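Local coordinates for protein arginase (RocF) (Helicobacter pylori, PDB 4G3H) that probably catalyses the hydrolysis of L-arginine to L-ornithine and urea, using two manganese ions bound in each subunit, at residues D107-I112 with E173-C178; D227-S232 with D272-V277. All blocks are in the same frame, centred on the assembly; numbering follows the deposited sequence.

Contact 1 of 2, residues D107-I112 with E173-C178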
loop_
_atom_site.group_PDB
_atom_site.type_symbol
_atom_site.label_atom_id
_atom_site.label_comp_id
_atom_site.label_asym_id
_atom_site.label_seq_id
_atom_site.Cartn_x
_atom_site.Cartn_y
_atom_site.Cartn_z
ATOM N N ASP A 107 19.772 3.450 5.170
ATOM C CA ASP A 107 20.529 2.654 6.132
ATOM C C ASP A 107 19.658 2.050 7.228
ATOM O O ASP A 107 20.145 1.740 8.313
ATOM C CB ASP A 107 21.624 3.506 6.774
ATOM C CG ASP A 107 21.070 4.723 7.487
ATOM O OD1 ASP A 107 21.865 5.456 8.112
ATOM O OD2 ASP A 107 19.842 4.947 7.421
ATOM N N LYS A 108 18.373 1.874 6.943
ATOM C CA LYS A 108 17.455 1.312 7.924
ATOM C C LYS A 108 16.855 -0.005 7.456
ATOM O O LYS A 108 16.641 -0.208 6.263
ATOM C CB LYS A 108 16.324 2.304 8.207
ATOM C CG LYS A 108 16.781 3.634 8.772
ATOM C CD LYS A 108 17.426 3.456 10.137
ATOM C CE LYS A 108 17.916 4.780 10.696
ATOM N NZ LYS A 108 18.551 4.608 12.032
ATOM N N LYS A 109 16.601 -0.903 8.402
ATOM C CA LYS A 109 15.975 -2.182 8.086
ATOM C C LYS A 109 14.475 -1.877 8.113
ATOM O O LYS A 109 13.951 -1.380 9.113
ATOM C CB LYS A 109 16.329 -3.239 9.136
ATOM C CG LYS A 109 15.756 -4.616 8.826
ATOM C CD LYS A 109 16.223 -5.662 9.828
ATOM C CE LYS A 109 15.581 -7.024 9.565
ATOM N NZ LYS A 109 15.944 -7.598 8.239
ATOM N N ILE A 110 13.792 -2.173 7.012
ATOM C CA ILE A 110 12.372 -1.869 6.894
ATOM C C ILE A 110 11.432 -3.060 6.942
ATOM O O ILE A 110 11.658 -4.076 6.285
ATOM C CB ILE A 110 12.104 -1.098 5.579
ATOM C CG1 ILE A 110 12.954 0.173 5.549
ATOM C CG2 ILE A 110 10.624 -0.752 5.452
ATOM C CD1 ILE A 110 12.997 0.850 4.194
ATOM N N GLY A 111 10.370 -2.920 7.729
ATOM C CA GLY A 111 9.375 -3.969 7.833
ATOM C C GLY A 111 8.150 -3.511 7.066
ATOM O O GLY A 111 7.902 -2.306 6.964
ATOM N N ILE A 112 7.381 -4.457 6.533
ATOM C CA ILE A 112 6.185 -4.128 5.764
ATOM C C ILE A 112 4.931 -4.843 6.270
ATOM O O ILE A 112 4.914 -6.058 6.396
ATOM C CB ILE A 112 6.362 -4.505 4.273
ATOM C CG1 ILE A 112 7.613 -3.840 3.704
ATOM C CG2 ILE A 112 5.142 -4.067 3.473
ATOM C CD1 ILE A 112 7.959 -4.306 2.305
ATOM N N GLU A 173 18.600 -4.478 1.038
ATOM C CA GLU A 173 17.608 -5.306 0.377
ATOM C C GLU A 173 16.557 -5.606 1.435
ATOM O O GLU A 173 16.861 -5.630 2.627
ATOM C CB GLU A 173 18.223 -6.606 -0.124
ATOM C CG GLU A 173 19.285 -6.408 -1.179
ATOM C CD GLU A 173 19.867 -7.717 -1.648
ATOM O OE1 GLU A 173 20.748 -7.695 -2.533
ATOM O OE2 GLU A 173 19.440 -8.769 -1.125
ATOM N N ILE A 174 15.322 -5.816 1.006
ATOM C CA ILE A 174 14.251 -6.111 1.935
ATOM C C ILE A 174 14.343 -7.577 2.363
ATOM O O ILE A 174 14.529 -8.460 1.531
ATOM C CB ILE A 174 12.872 -5.831 1.280
ATOM C CG1 ILE A 174 12.744 -4.339 0.953
ATOM C CG2 ILE A 174 11.748 -6.263 2.203
ATOM C CD1 ILE A 174 12.808 -3.421 2.164
ATOM N N ASP A 175 14.229 -7.819 3.664
ATOM C CA ASP A 175 14.271 -9.163 4.227
ATOM C C ASP A 175 12.863 -9.733 4.047
ATOM O O ASP A 175 11.918 -9.284 4.697
ATOM C CB ASP A 175 14.624 -9.076 5.715
ATOM C CG ASP A 175 14.707 -10.434 6.384
ATOM O OD1 ASP A 175 14.389 -11.443 5.730
ATOM O OD2 ASP A 175 15.089 -10.488 7.576
ATOM N N PRO A 176 12.707 -10.732 3.163
ATOM C CA PRO A 176 11.410 -11.362 2.883
ATOM C C PRO A 176 10.632 -11.770 4.137
ATOM O O PRO A 176 9.396 -11.839 4.123
ATOM C CB PRO A 176 11.788 -12.569 2.018
ATOM C CG PRO A 176 13.063 -12.152 1.372
ATOM C CD PRO A 176 13.794 -11.466 2.494
ATOM N N LYS A 177 11.367 -12.037 5.211
ATOM C CA LYS A 177 10.782 -12.443 6.485
ATOM C C LYS A 177 10.201 -11.265 7.260
ATOM O O LYS A 177 9.525 -11.455 8.269
ATOM C CB LYS A 177 11.839 -13.143 7.336
ATOM C CG LYS A 177 12.264 -14.500 6.803
ATOM C CD LYS A 177 13.607 -14.907 7.383
ATOM C CE LYS A 177 13.665 -16.399 7.620
ATOM N NZ LYS A 177 12.696 -16.792 8.683
ATOM N N CYS A 178 10.462 -10.051 6.786
ATOM C CA CYS A 178 9.950 -8.852 7.438
ATOM C C CYS A 178 8.764 -8.242 6.678
ATOM O O CYS A 178 8.345 -7.108 6.936
ATOM C CB CYS A 178 11.084 -7.843 7.610
ATOM S SG CYS A 178 12.371 -8.471 8.737
HETATM O O HOH W 1 13.886 -5.834 5.511
#
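Lys-109 spans the gap to the loop 173-178 with an almost fully extended side chain. From CB its CG is anti to the backbone N (chi1 -177°), and the chain runs straight through CD to CE before bending once, at the last torsion (chi4 63°). Lys-109 CE lies 3.6 Å from Cys-178 SG, and the bend then carries NZ to Asp-175, where a salt bridge of 3.1 Å to OD2 uses that oxygen's anti lone pair. A lysine suits this place because its CE can lie against the soft, weakly polar sulphur of Cys-178 while its ammonium reaches a partly exposed carboxylate.

The carboxylate has a second task: Asp-175 OD1 accepts from the backbone N-H of Lys-177, 3.1 Å from its N and met from above the carboxylate plane, which makes an Asx turn. Pro-176, already held at the phi a short 3-10 turn needs, sits between the two residues. A water ties the loop to the start of strand 110-115 by donating to Ile-110 O and accepting from Asp-175 N, at 2.7 Å from the latter.

Beyond the turn the backbones join directly. Ile-112 N donates to Cys-178 O at 2.8 Å, almost straight (171°) and in the carbonyl plane. Cys-178 O also lies 3.4 Å from Gly-111 CA, a CA-H...O contact. Ile-174 supplies the greasy side, its CD1 4.2 Å from CB of Ile-110, while its CG2 faces CD1 of Ile-112.

Phe-98 of helix 94-104 packs on all three isoleucines. Strand 110-115 meanwhile lies between its neighbours in the parallel sheet, Gly-111 bonding to Ile-228 and Tyr-230 of strand 228-234 and Ile-112 to Val-180 of strand 179-182, which the loop 173-178 leads into.

Contact 2 of 2, residues D227-S232 with D272-V277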
loop_
_atom_site.group_PDB
_atom_site.type_symbol
_atom_site.label_atom_id
_atom_site.label_comp_id
_atom_site.label_asym_id
_atom_site.label_seq_id
_atom_site.Cartn_x
_atom_site.Cartn_y
_atom_site.Cartn_z
ATOM N N ASP A 227 13.936 -1.379 11.896
ATOM C CA ASP A 227 14.044 -0.033 12.454
ATOM C C ASP A 227 12.806 0.806 12.192
ATOM O O ASP A 227 12.430 1.636 13.016
ATOM C CB ASP A 227 15.258 0.694 11.868
ATOM C CG ASP A 227 16.558 -0.023 12.150
ATOM O OD1 ASP A 227 16.862 -0.239 13.345
ATOM O OD2 ASP A 227 17.271 -0.366 11.178
ATOM N N ILE A 228 12.193 0.617 11.028
ATOM C CA ILE A 228 10.996 1.370 10.687
ATOM C C ILE A 228 10.018 0.502 9.912
ATOM O O ILE A 228 10.405 -0.455 9.245
ATOM C CB ILE A 228 11.320 2.635 9.866
ATOM C CG1 ILE A 228 12.027 2.249 8.575
ATOM C CG2 ILE A 228 12.157 3.599 10.698
ATOM C CD1 ILE A 228 12.266 3.423 7.670
ATOM N N ILE A 229 8.746 0.862 10.000
ATOM C CA ILE A 229 7.698 0.088 9.373
ATOM C C ILE A 229 6.837 0.892 8.406
ATOM O O ILE A 229 6.563 2.077 8.624
ATOM C CB ILE A 229 6.812 -0.535 10.469
ATOM C CG1 ILE A 229 7.685 -1.382 11.401
ATOM C CG2 ILE A 229 5.711 -1.383 9.855
ATOM C CD1 ILE A 229 6.936 -1.973 12.586
ATOM N N TYR A 230 6.433 0.226 7.328
ATOM C CA TYR A 230 5.580 0.806 6.297
ATOM C C TYR A 230 4.298 -0.034 6.260
ATOM O O TYR A 230 4.363 -1.258 6.103
ATOM C CB TYR A 230 6.291 0.733 4.937
ATOM C CG TYR A 230 5.506 1.293 3.765
ATOM C CD1 TYR A 230 5.609 2.640 3.402
ATOM C CD2 TYR A 230 4.657 0.472 3.015
ATOM C CE1 TYR A 230 4.883 3.156 2.314
ATOM C CE2 TYR A 230 3.927 0.975 1.932
ATOM C CZ TYR A 230 4.044 2.315 1.587
ATOM O OH TYR A 230 3.316 2.802 0.523
ATOM N N LEU A 231 3.142 0.604 6.427
ATOM C CA LEU A 231 1.878 -0.135 6.371
ATOM C C LEU A 231 1.137 0.156 5.067
ATOM O O LEU A 231 0.872 1.314 4.725
ATOM C CB LEU A 231 0.965 0.202 7.561
ATOM C CG LEU A 231 -0.246 -0.752 7.635
ATOM C CD1 LEU A 231 -0.649 -0.982 9.082
ATOM C CD2 LEU A 231 -1.418 -0.203 6.816
ATOM N N SER A 232 0.812 -0.906 4.340
ATOM C CA SER A 232 0.098 -0.768 3.080
ATOM C C SER A 232 -1.231 -1.505 3.179
ATOM O O SER A 232 -1.264 -2.724 3.331
ATOM C CB SER A 232 0.934 -1.336 1.933
ATOM O OG SER A 232 0.371 -0.983 0.687
ATOM N N ASP A 272 5.504 3.491 17.410
ATOM C CA ASP A 272 6.839 4.086 17.392
ATOM C C ASP A 272 7.645 3.946 16.108
ATOM O O ASP A 272 8.344 4.878 15.710
ATOM C CB ASP A 272 7.670 3.537 18.552
ATOM C CG ASP A 272 7.408 4.267 19.852
ATOM O OD1 ASP A 272 6.237 4.332 20.275
ATOM O OD2 ASP A 272 8.379 4.776 20.452
ATOM N N ARG A 273 7.563 2.793 15.456
ATOM C CA ARG A 273 8.338 2.583 14.238
ATOM C C ARG A 273 7.577 2.770 12.922
ATOM O O ARG A 273 8.181 2.745 11.851
ATOM C CB ARG A 273 8.983 1.194 14.276
ATOM C CG ARG A 273 10.038 1.027 15.370
ATOM C CD ARG A 273 10.577 -0.402 15.412
ATOM N NE ARG A 273 9.562 -1.352 15.870
ATOM C CZ ARG A 273 9.706 -2.675 15.855
ATOM N NH1 ARG A 273 10.827 -3.227 15.402
ATOM N NH2 ARG A 273 8.725 -3.451 16.294
ATOM N N LEU A 274 6.261 2.950 13.000
ATOM C CA LEU A 274 5.445 3.154 11.800
ATOM C C LEU A 274 5.739 4.545 11.249
ATOM O O LEU A 274 5.460 5.540 11.910
ATOM C CB LEU A 274 3.953 3.046 12.143
ATOM C CG LEU A 274 2.943 3.186 10.992
ATOM C CD1 LEU A 274 3.132 2.050 9.987
ATOM C CD2 LEU A 274 1.528 3.152 11.550
ATOM N N LYS A 275 6.294 4.616 10.040
ATOM C CA LYS A 275 6.626 5.903 9.433
ATOM C C LYS A 275 5.722 6.305 8.270
ATOM O O LYS A 275 5.827 7.418 7.756
ATOM C CB LYS A 275 8.093 5.913 8.975
ATOM C CG LYS A 275 9.081 5.650 10.103
ATOM C CD LYS A 275 8.862 6.632 11.242
ATOM C CE LYS A 275 9.646 6.240 12.482
ATOM N NZ LYS A 275 9.344 7.137 13.637
ATOM N N ALA A 276 4.841 5.408 7.843
ATOM C CA ALA A 276 3.930 5.742 6.757
ATOM C C ALA A 276 2.788 4.757 6.621
ATOM O O ALA A 276 2.925 3.577 6.955
ATOM C CB ALA A 276 4.688 5.838 5.426
ATOM N N VAL A 277 1.652 5.260 6.145
ATOM C CA VAL A 277 0.491 4.422 5.906
ATOM C C VAL A 277 -0.077 4.728 4.528
ATOM O O VAL A 277 -0.291 5.893 4.162
ATOM C CB VAL A 277 -0.613 4.626 6.952
ATOM C CG1 VAL A 277 -1.804 3.754 6.594
ATOM C CG2 VAL A 277 -0.096 4.261 8.354
#
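Ile-229 and Arg-273 cross obliquely, with CD1 of the isoleucine over one face of the guanidinium, 4.1 Å above its plane and offset toward the rim. A bend at chi3 (-68°) turns the arginine tip so that NH1 reaches the carbonyls of Leu-223 and Val-226. Ile-228 and Lys-275 instead meet at about a right angle, CG2 resting 3.7 Å from the lysine's CG. On the face that carries Ile-229, Leu-231 lies alongside Val-277, both pointing the same way, and Leu-274 CD1 presses on Leu-231 CB at 3.7 Å; these aliphatic chains suit a buried face. Tyr-230 occupies the other face, its ring oblique to Ala-276, small enough to admit it, and its OH bonds to Glu-278.

The backbone beneath is a parallel ladder with a beta bulge. Ile-229 N donates to Arg-273 O at 2.7 Å and Ile-229 O accepts from Lys-275 N-H, yet Leu-231 N goes on to Ala-276 O at 3.0 Å; Lys-275, its backbone not extended (psi -7°), is the extra residue.

The strands form a beta-alpha-beta unit through helix 256-269. Helix 94-104 touches Tyr-230 and Ala-276, whereas helix 293-309 packs on Leu-274 and Val-277.

In the fold
Along the chain the two contacts come in series, neither enclosing nor crossing the other. Contact 1 closes a loop that leaves strand 110-115, passes the manganese ligands Asp-116, His-118 and Asp-120 and two helices, and returns just before strand 179-182. Contact 2 closes the later, shorter one, which holds Asp-234, Asp-236 and helix 256-269. They touch through the sheet, where strands 110-115 and 228-234 are neighbours: Lys-109 O probably accepts from Asp-227 N. Together they tie strands 274-280, 228-234, 110-115 and the approach to 179-182, and both loops bring ligands to the same metal pair.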